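Local coordinates for protein RE68036p (Drosophila melanogaster, PDB 1SQH) that is of unknown biological role but is probably an acyltransferase of the GNAT type, perhaps acting on glycine, at residues F208-G213 and S257-R262; W225-D230 and L234-V239. All coordinates share one frame; numbering follows the deposited sequence.

Contact 1. Residues F208-G213 and S257-R262; sequences FNKSLG and SREIAR
Lys210 and Glu259 reach toward each other across a strand-on-helix packing of the GNAT-like fold, in which helix 248-263 lies against the sheet containing strand 211-216. The example illustrates how long polar side chains can pack through their methylenes as well as their charges. Lys210 runs extended through most of its length, and CD rather than the ammonium comes closest to the carboxylate, 3.5 Å from Glu259 OE1. Only at the last torsion does the chain bend (chi4 -74°), bringing NZ beside the same oxygen at 3.9 Å, a long salt bridge. Glu259 approaches from the opposite direction with CG anti to its own backbone N (chi1 -179°) and the rest of the chain stretched out, and its CG packs alongside Lys210 CD at 3.6 Å. Its two carboxylate oxygens have different surroundings: OE1 faces the lysine, whereas OE2 sits 3.7 Å from Leu212 CD2, a methyl group. Ile260 CG1 adds an apolar contact to Lys210 CD at 4.2 Å, and Leu212 also touches Leu252 and Ala255 of the same helix. The CB atoms of Lys210 and Leu212 point toward the helix and that of Ser211 away from it, the alternation expected of an extended chain. A single water links the strand backbone to the helix side chain: it accepts from Ser211 N at 3.0 Å and donates to Glu259 OE1 at 2.9 Å.

Contact 2. Residues W225-D230 and L234-V239; sequences WIFQND and LGMLQV
Leu234 and Ile226 meet on the helix-facing side of a bulged beta hairpin, an instance of how one extra residue reshapes an antiparallel pair; a bulge in the corresponding strand is familiar in GNAT folds. Leu234 CG rests 3.7 Å from Ile226 CD1, and Met256 of helix 248-263 touches both side chains. Gly235 pairs with Phe227 through two backbone hydrogen bonds. Nearby, Asn229 turns its OD1 back to Gly233 N and Phe231 N, which probably helps hold the turn. Met236, a selenomethionine, occupies the bulge with left-handed backbone angles. Its chain bends at chi2 and chi3, laying SE over the face of the Phe227 ring, 4.4 Å from the centroid, while CE touches Phe227 CB: a Met-aromatic contact. Leu237 CD1 then packs on Ile226 CG1 at 3.8 Å, on the side where Leu234 lies. Gln238 restores the pairing, exchanging two backbone bonds with Trp225, and its carbonyl oxygen stands 4.1 Å above the centre of the indole. Replacing the indole of Trp225 by the methyl of an alanine would probably open a gap beside Gln238 and uncover the Met236 carbonyl. Trp225 NE1 is buried without a polar partner in the model; Gln238 CB lies 3.8 Å from this nitrogen.

Overall arrangement
From the N terminus, the chain first builds most of the eight-stranded sheet, adds strand 174-177 of the smaller one, then forms helix 199-208 and enters strand 211-216, where contact 1 begins. Strand 222-228 follows and pairs with it, and a short turn brings in strand 234-239, so contact 2 closes a loop of only three residues. The chain then runs into helix 248-263, which returns to complete contact 1 and close a 43-residue loop that encloses contact 2. The two meet at Leu212 N and Ile226 O, a probable hydrogen bond of 2.8 Å. Contact 2 thus joins neighbouring strands within the four-stranded sheet, whereas contact 1 ties that sheet to the helix.

Contact 1. Residues F208-G213 and S257-R262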
ATOM      1  N   PHE A 208      -7.559  -3.018 -12.369  1.00 28.17           N
ATOM      2  CA  PHE A 208      -6.312  -2.376 -12.782  1.00 25.43           C
ATOM      3  C   PHE A 208      -4.998  -2.934 -12.253  1.00 24.85           C
ATOM      4  O   PHE A 208      -3.922  -2.555 -12.736  1.00 25.70           O
ATOM      5  CB  PHE A 208      -6.409  -0.892 -12.468  1.00 25.43           C
ATOM      6  CG  PHE A 208      -7.378  -0.176 -13.346  1.00 27.62           C
ATOM      7  CD1 PHE A 208      -7.075   0.044 -14.688  1.00 27.13           C
ATOM      8  CD2 PHE A 208      -8.617   0.224 -12.863  1.00 26.80           C
ATOM      9  CE1 PHE A 208      -7.995   0.657 -15.536  1.00 26.31           C
ATOM     10  CE2 PHE A 208      -9.543   0.836 -13.707  1.00 26.56           C
ATOM     11  CZ  PHE A 208      -9.229   1.049 -15.043  1.00 26.91           C
ATOM     12  N   ASN A 209      -5.071  -3.825 -11.271  1.00 21.15           N
ATOM     13  CA  ASN A 209      -3.866  -4.424 -10.702  1.00 21.00           C
ATOM     14  C   ASN A 209      -3.835  -5.917 -11.010  1.00 21.14           C
ATOM     15  O   ASN A 209      -4.840  -6.492 -11.447  1.00 17.86           O
ATOM     16  CB  ASN A 209      -3.848  -4.209  -9.178  1.00 22.39           C
ATOM     17  CG  ASN A 209      -2.743  -3.255  -8.728  1.00 22.71           C
ATOM     18  OD1 ASN A 209      -2.240  -2.446  -9.514  1.00 22.01           O
ATOM     19  ND2 ASN A 209      -2.369  -3.342  -7.457  1.00 19.60           N
ATOM     20  N   LYS A 210      -2.685  -6.550 -10.800  1.00 22.02           N
ATOM     21  CA  LYS A 210      -2.604  -7.994 -11.018  1.00 23.66           C
ATOM     22  C   LYS A 210      -3.158  -8.682  -9.766  1.00 23.77           C
ATOM     23  O   LYS A 210      -3.137  -8.111  -8.672  1.00 21.41           O
ATOM     24  CB  LYS A 210      -1.155  -8.444 -11.257  1.00 24.90           C
ATOM     25  CG  LYS A 210      -0.562  -7.968 -12.578  1.00 26.83           C
ATOM     26  CD  LYS A 210       0.854  -8.505 -12.766  1.00 29.24           C
ATOM     27  CE  LYS A 210       1.567  -7.863 -13.960  1.00 29.84           C
ATOM     28  NZ  LYS A 210       1.092  -8.348 -15.282  1.00 33.55           N
ATOM     29  N   SER A 211      -3.676  -9.894  -9.943  1.00 24.23           N
ATOM     30  CA  SER A 211      -4.226 -10.673  -8.840  1.00 24.75           C
ATOM     31  C   SER A 211      -4.159 -12.158  -9.194  1.00 25.48           C
ATOM     32  O   SER A 211      -3.964 -12.517 -10.358  1.00 26.62           O
ATOM     33  CB  SER A 211      -5.673 -10.269  -8.574  1.00 21.76           C
ATOM     34  OG  SER A 211      -6.487 -10.575  -9.689  1.00 21.94           O
ATOM     35  N   LEU A 212      -4.293 -13.020  -8.190  1.00 25.46           N
ATOM     36  CA  LEU A 212      -4.258 -14.458  -8.422  1.00 25.35           C
ATOM     37  C   LEU A 212      -5.168 -15.188  -7.454  1.00 26.01           C
ATOM     38  O   LEU A 212      -5.171 -14.909  -6.256  1.00 26.74           O
ATOM     39  CB  LEU A 212      -2.831 -14.998  -8.287  1.00 22.81           C
ATOM     40  CG  LEU A 212      -1.861 -14.794  -9.454  1.00 23.13           C
ATOM     41  CD1 LEU A 212      -0.542 -15.517  -9.170  1.00 20.56           C
ATOM     42  CD2 LEU A 212      -2.473 -15.343 -10.730  1.00 21.25           C
ATOM     43  N   GLY A 213      -5.945 -16.124  -7.979  1.00 27.40           N
ATOM     44  CA  GLY A 213      -6.840 -16.880  -7.132  1.00 28.19           C
ATOM     45  C   GLY A 213      -6.677 -18.370  -7.346  1.00 29.15           C
ATOM     46  O   GLY A 213      -6.311 -18.818  -8.438  1.00 29.48           O
ATOM     47  N   SER A 257       4.960 -12.798  -7.251  1.00 23.98           N
ATOM     48  CA  SER A 257       6.268 -12.128  -7.298  1.00 23.39           C
ATOM     49  C   SER A 257       6.856 -12.223  -8.711  1.00 23.97           C
ATOM     50  O   SER A 257       7.320 -11.222  -9.284  1.00 20.27           O
ATOM     51  CB  SER A 257       7.235 -12.753  -6.286  1.00 23.81           C
ATOM     52  OG  SER A 257       6.814 -12.520  -4.950  1.00 23.07           O
ATOM     53  N   ARG A 258       6.834 -13.433  -9.263  1.00 23.99           N
ATOM     54  CA  ARG A 258       7.330 -13.667 -10.615  1.00 26.22           C
ATOM     55  C   ARG A 258       6.519 -12.877 -11.637  1.00 23.83           C
ATOM     56  O   ARG A 258       7.085 -12.153 -12.448  1.00 24.35           O
ATOM     57  CB  ARG A 258       7.233 -15.146 -10.973  1.00 27.92           C
ATOM     58  CG  ARG A 258       8.414 -15.977 -10.552  1.00 35.22           C
ATOM     59  CD  ARG A 258       9.356 -16.207 -11.720  1.00 38.04           C
ATOM     60  NE  ARG A 258       8.671 -16.743 -12.896  1.00 38.70           N
ATOM     61  CZ  ARG A 258       9.213 -17.622 -13.731  1.00 37.93           C
ATOM     62  NH1 ARG A 258      10.442 -18.076 -13.512  1.00 38.69           N
ATOM     63  NH2 ARG A 258       8.547 -18.015 -14.804  1.00 37.79           N
ATOM     64  N   GLU A 259       5.196 -13.017 -11.587  1.00 24.24           N
ATOM     65  CA  GLU A 259       4.334 -12.333 -12.549  1.00 25.30           C
ATOM     66  C   GLU A 259       4.550 -10.832 -12.562  1.00 23.45           C
ATOM     67  O   GLU A 259       4.645 -10.229 -13.631  1.00 22.23           O
ATOM     68  CB  GLU A 259       2.844 -12.635 -12.299  1.00 26.06           C
ATOM     69  CG  GLU A 259       1.916 -11.945 -13.318  1.00 27.62           C
ATOM     70  CD  GLU A 259       0.439 -12.332 -13.190  1.00 28.13           C
ATOM     71  OE1 GLU A 259      -0.411 -11.594 -13.731  1.00 28.20           O
ATOM     72  OE2 GLU A 259       0.117 -13.368 -12.568  1.00 30.31           O
ATOM     73  N   ILE A 260       4.634 -10.221 -11.385  1.00 22.41           N
ATOM     74  CA  ILE A 260       4.829  -8.783 -11.333  1.00 19.76           C
ATOM     75  C   ILE A 260       6.181  -8.398 -11.908  1.00 17.28           C
ATOM     76  O   ILE A 260       6.276  -7.498 -12.725  1.00 16.06           O
ATOM     77  CB  ILE A 260       4.736  -8.229  -9.883  1.00 21.41           C
ATOM     78  CG1 ILE A 260       3.301  -8.365  -9.355  1.00 21.09           C
ATOM     79  CG2 ILE A 260       5.181  -6.751  -9.864  1.00 18.39           C
ATOM     80  CD1 ILE A 260       3.117  -7.863  -7.928  1.00 21.11           C
ATOM     81  N   ALA A 261       7.227  -9.085 -11.475  1.00 19.00           N
ATOM     82  CA  ALA A 261       8.580  -8.778 -11.937  1.00 19.71           C
ATOM     83  C   ALA A 261       8.772  -8.947 -13.438  1.00 19.56           C
ATOM     84  O   ALA A 261       9.573  -8.244 -14.050  1.00 18.58           O
ATOM     85  CB  ALA A 261       9.598  -9.639 -11.183  1.00 19.85           C
ATOM     86  N   ARG A 262       8.032  -9.863 -14.044  1.00 20.26           N
ATOM     87  CA  ARG A 262       8.206 -10.063 -15.471  1.00 22.56           C
ATOM     88  C   ARG A 262       7.304  -9.162 -16.299  1.00 23.82           C
ATOM     89  O   ARG A 262       7.450  -9.074 -17.513  1.00 23.73           O
ATOM     90  CB  ARG A 262       7.978 -11.530 -15.823  1.00 22.71           C
ATOM     91  CG  ARG A 262       8.958 -12.443 -15.123  1.00 24.46           C
ATOM     92  CD  ARG A 262       9.300 -13.620 -15.994  1.00 27.14           C
ATOM     93  NE  ARG A 262      10.327 -14.474 -15.403  1.00 28.23           N
ATOM     94  CZ  ARG A 262      10.863 -15.517 -16.031  1.00 27.66           C
ATOM     95  NH1 ARG A 262      10.466 -15.826 -17.262  1.00 26.53           N
ATOM     96  NH2 ARG A 262      11.790 -16.250 -15.433  1.00 25.46           N
TER
HETATM   97  O   HOH W   1      -2.997 -11.144 -12.557  1.00 33.69           O

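Contact 2. Residues W225-D230 and L234-V239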
ATOM      1  N   TRP A 225      -6.240 -16.498  -2.343  1.00 28.07           N
ATOM      2  CA  TRP A 225      -5.962 -15.423  -3.292  1.00 27.50           C
ATOM      3  C   TRP A 225      -4.829 -14.493  -2.850  1.00 26.71           C
ATOM      4  O   TRP A 225      -4.433 -14.478  -1.685  1.00 25.77           O
ATOM      5  CB  TRP A 225      -7.246 -14.614  -3.517  1.00 24.97           C
ATOM      6  CG  TRP A 225      -7.873 -14.181  -2.228  1.00 23.08           C
ATOM      7  CD1 TRP A 225      -7.514 -13.110  -1.461  1.00 23.24           C
ATOM      8  CD2 TRP A 225      -8.877 -14.884  -1.487  1.00 21.64           C
ATOM      9  NE1 TRP A 225      -8.224 -13.106  -0.282  1.00 22.75           N
ATOM     10  CE2 TRP A 225      -9.067 -14.185  -0.273  1.00 23.35           C
ATOM     11  CE3 TRP A 225      -9.628 -16.042  -1.728  1.00 21.48           C
ATOM     12  CZ2 TRP A 225      -9.980 -14.610   0.701  1.00 23.02           C
ATOM     13  CZ3 TRP A 225     -10.537 -16.467  -0.758  1.00 21.47           C
ATOM     14  CH2 TRP A 225     -10.702 -15.749   0.442  1.00 20.72           C
ATOM     15  N   ILE A 226      -4.320 -13.715  -3.799  1.00 26.78           N
ATOM     16  CA  ILE A 226      -3.240 -12.778  -3.538  1.00 27.32           C
ATOM     17  C   ILE A 226      -3.424 -11.610  -4.514  1.00 27.71           C
ATOM     18  O   ILE A 226      -3.844 -11.802  -5.656  1.00 27.50           O
ATOM     19  CB  ILE A 226      -1.861 -13.484  -3.727  1.00 28.72           C
ATOM     20  CG1 ILE A 226      -0.757 -12.726  -2.982  1.00 29.04           C
ATOM     21  CG2 ILE A 226      -1.522 -13.597  -5.207  1.00 28.04           C
ATOM     22  CD1 ILE A 226      -0.248 -11.532  -3.714  1.00 31.34           C
ATOM     23  N   PHE A 227      -3.135 -10.398  -4.054  1.00 27.65           N
ATOM     24  CA  PHE A 227      -3.298  -9.200  -4.881  1.00 27.16           C
ATOM     25  C   PHE A 227      -1.990  -8.461  -5.085  1.00 27.45           C
ATOM     26  O   PHE A 227      -1.008  -8.712  -4.380  1.00 28.96           O
ATOM     27  CB  PHE A 227      -4.213  -8.180  -4.198  1.00 25.97           C
ATOM     28  CG  PHE A 227      -5.667  -8.467  -4.312  1.00 27.12           C
ATOM     29  CD1 PHE A 227      -6.283  -9.375  -3.455  1.00 25.99           C
ATOM     30  CD2 PHE A 227      -6.442  -7.773  -5.244  1.00 25.47           C
ATOM     31  CE1 PHE A 227      -7.660  -9.588  -3.519  1.00 27.28           C
ATOM     32  CE2 PHE A 227      -7.821  -7.976  -5.324  1.00 26.44           C
ATOM     33  CZ  PHE A 227      -8.434  -8.882  -4.459  1.00 27.61           C
ATOM     34  N   GLN A 228      -1.988  -7.538  -6.048  1.00 25.01           N
ATOM     35  CA  GLN A 228      -0.837  -6.668  -6.240  1.00 22.30           C
ATOM     36  C   GLN A 228      -1.323  -5.523  -5.352  1.00 20.51           C
ATOM     37  O   GLN A 228      -2.520  -5.251  -5.327  1.00 18.81           O
ATOM     38  CB  GLN A 228      -0.718  -6.174  -7.681  1.00 23.03           C
ATOM     39  CG  GLN A 228       0.523  -5.299  -7.887  1.00 20.79           C
ATOM     40  CD  GLN A 228       0.814  -5.016  -9.347  1.00 20.87           C
ATOM     41  OE1 GLN A 228       1.945  -4.685  -9.711  1.00 26.06           O
ATOM     42  NE2 GLN A 228      -0.201  -5.134 -10.187  1.00 18.30           N
ATOM     43  N   ASN A 229      -0.437  -4.848  -4.628  1.00 21.28           N
ATOM     44  CA  ASN A 229      -0.906  -3.788  -3.735  1.00 18.66           C
ATOM     45  C   ASN A 229      -0.624  -2.355  -4.177  1.00 19.51           C
ATOM     46  O   ASN A 229      -0.210  -2.114  -5.314  1.00 17.04           O
ATOM     47  CB  ASN A 229      -0.358  -4.024  -2.320  1.00 18.02           C
ATOM     48  CG  ASN A 229       1.126  -3.762  -2.210  1.00 18.74           C
ATOM     49  OD1 ASN A 229       1.795  -3.440  -3.193  1.00 19.09           O
ATOM     50  ND2 ASN A 229       1.653  -3.889  -0.999  1.00 19.32           N
ATOM     51  N   ASP A 230      -0.855  -1.400  -3.276  1.00 18.34           N
ATOM     52  CA  ASP A 230      -0.643   0.000  -3.610  1.00 21.43           C
ATOM     53  C   ASP A 230       0.825   0.433  -3.612  1.00 22.07           C
ATOM     54  O   ASP A 230       1.140   1.626  -3.650  1.00 23.73           O
ATOM     55  CB  ASP A 230      -1.495   0.911  -2.704  1.00 22.28           C
ATOM     56  CG  ASP A 230      -1.439   0.517  -1.223  1.00 25.09           C
ATOM     57  OD1 ASP A 230      -0.865  -0.540  -0.878  1.00 21.24           O
ATOM     58  OD2 ASP A 230      -1.991   1.281  -0.397  1.00 26.98           O
ATOM     59  N   LEU A 234       3.235  -7.203  -3.169  1.00 17.60           N
ATOM     60  CA  LEU A 234       2.241  -8.204  -2.774  1.00 19.82           C
ATOM     61  C   LEU A 234       1.368  -7.739  -1.627  1.00 20.49           C
ATOM     62  O   LEU A 234       1.833  -7.030  -0.737  1.00 19.72           O
ATOM     63  CB  LEU A 234       2.922  -9.510  -2.347  1.00 19.31           C
ATOM     64  CG  LEU A 234       3.317 -10.595  -3.354  1.00 22.47           C
ATOM     65  CD1 LEU A 234       3.929  -9.986  -4.597  1.00 21.26           C
ATOM     66  CD2 LEU A 234       4.286 -11.564  -2.672  1.00 20.29           C
ATOM     67  N   GLY A 235       0.110  -8.168  -1.640  1.00 21.38           N
ATOM     68  CA  GLY A 235      -0.797  -7.805  -0.567  1.00 23.45           C
ATOM     69  C   GLY A 235      -2.049  -8.669  -0.457  1.00 23.54           C
ATOM     70  O   GLY A 235      -2.385  -9.428  -1.368  1.00 21.45           O
HETATM   71  N   MSE A 236      -2.727  -8.543   0.682  1.00 25.26           N
HETATM   72  CA  MSE A 236      -3.970  -9.252   0.963  1.00 28.72           C
HETATM   73  C   MSE A 236      -3.952 -10.750   0.694  1.00 28.08           C
HETATM   74  O   MSE A 236      -4.944 -11.315   0.217  1.00 26.42           O
HETATM   75  CB  MSE A 236      -5.104  -8.611   0.168  1.00 34.04           C
HETATM   76  CG  MSE A 236      -5.396  -7.189   0.584  1.00 40.86           C
HETATM   77 SE   MSE A 236      -5.995  -6.129  -0.904  1.00 58.08          SE
HETATM   78  CE  MSE A 236      -4.226  -5.618  -1.557  1.00 49.68           C
ATOM     79  N   LEU A 237      -2.831 -11.396   0.999  1.00 28.03           N
ATOM     80  CA  LEU A 237      -2.719 -12.832   0.786  1.00 26.47           C
ATOM     81  C   LEU A 237      -3.611 -13.539   1.786  1.00 26.13           C
ATOM     82  O   LEU A 237      -3.705 -13.131   2.939  1.00 26.58           O
ATOM     83  CB  LEU A 237      -1.275 -13.305   1.000  1.00 23.90           C
ATOM     84  CG  LEU A 237      -1.062 -14.830   0.989  1.00 25.23           C
ATOM     85  CD1 LEU A 237      -1.411 -15.373  -0.395  1.00 23.76           C
ATOM     86  CD2 LEU A 237       0.388 -15.176   1.345  1.00 19.18           C
ATOM     87  N   GLN A 238      -4.290 -14.583   1.347  1.00 27.72           N
ATOM     88  CA  GLN A 238      -5.104 -15.345   2.276  1.00 29.45           C
ATOM     89  C   GLN A 238      -5.547 -16.681   1.715  1.00 28.78           C
ATOM     90  O   GLN A 238      -5.805 -16.816   0.517  1.00 27.75           O
ATOM     91  CB  GLN A 238      -6.324 -14.546   2.734  1.00 31.42           C
ATOM     92  CG  GLN A 238      -7.055 -15.235   3.882  1.00 35.62           C
ATOM     93  CD  GLN A 238      -8.052 -14.337   4.580  1.00 38.51           C
ATOM     94  OE1 GLN A 238      -8.615 -14.712   5.609  1.00 41.92           O
ATOM     95  NE2 GLN A 238      -8.280 -13.144   4.027  1.00 39.87           N
ATOM     96  N   VAL A 239      -5.607 -17.667   2.605  1.00 28.18           N
ATOM     97  CA  VAL A 239      -6.041 -19.010   2.261  1.00 27.53           C
ATOM     98  C   VAL A 239      -7.148 -19.395   3.238  1.00 27.99           C
ATOM     99  O   VAL A 239      -6.965 -19.313   4.459  1.00 27.42           O
ATOM    100  CB  VAL A 239      -4.882 -20.035   2.384  1.00 27.94           C
ATOM    101  CG1 VAL A 239      -5.409 -21.445   2.158  1.00 26.40           C
ATOM    102  CG2 VAL A 239      -3.783 -19.717   1.374  1.00 25.88           C
TER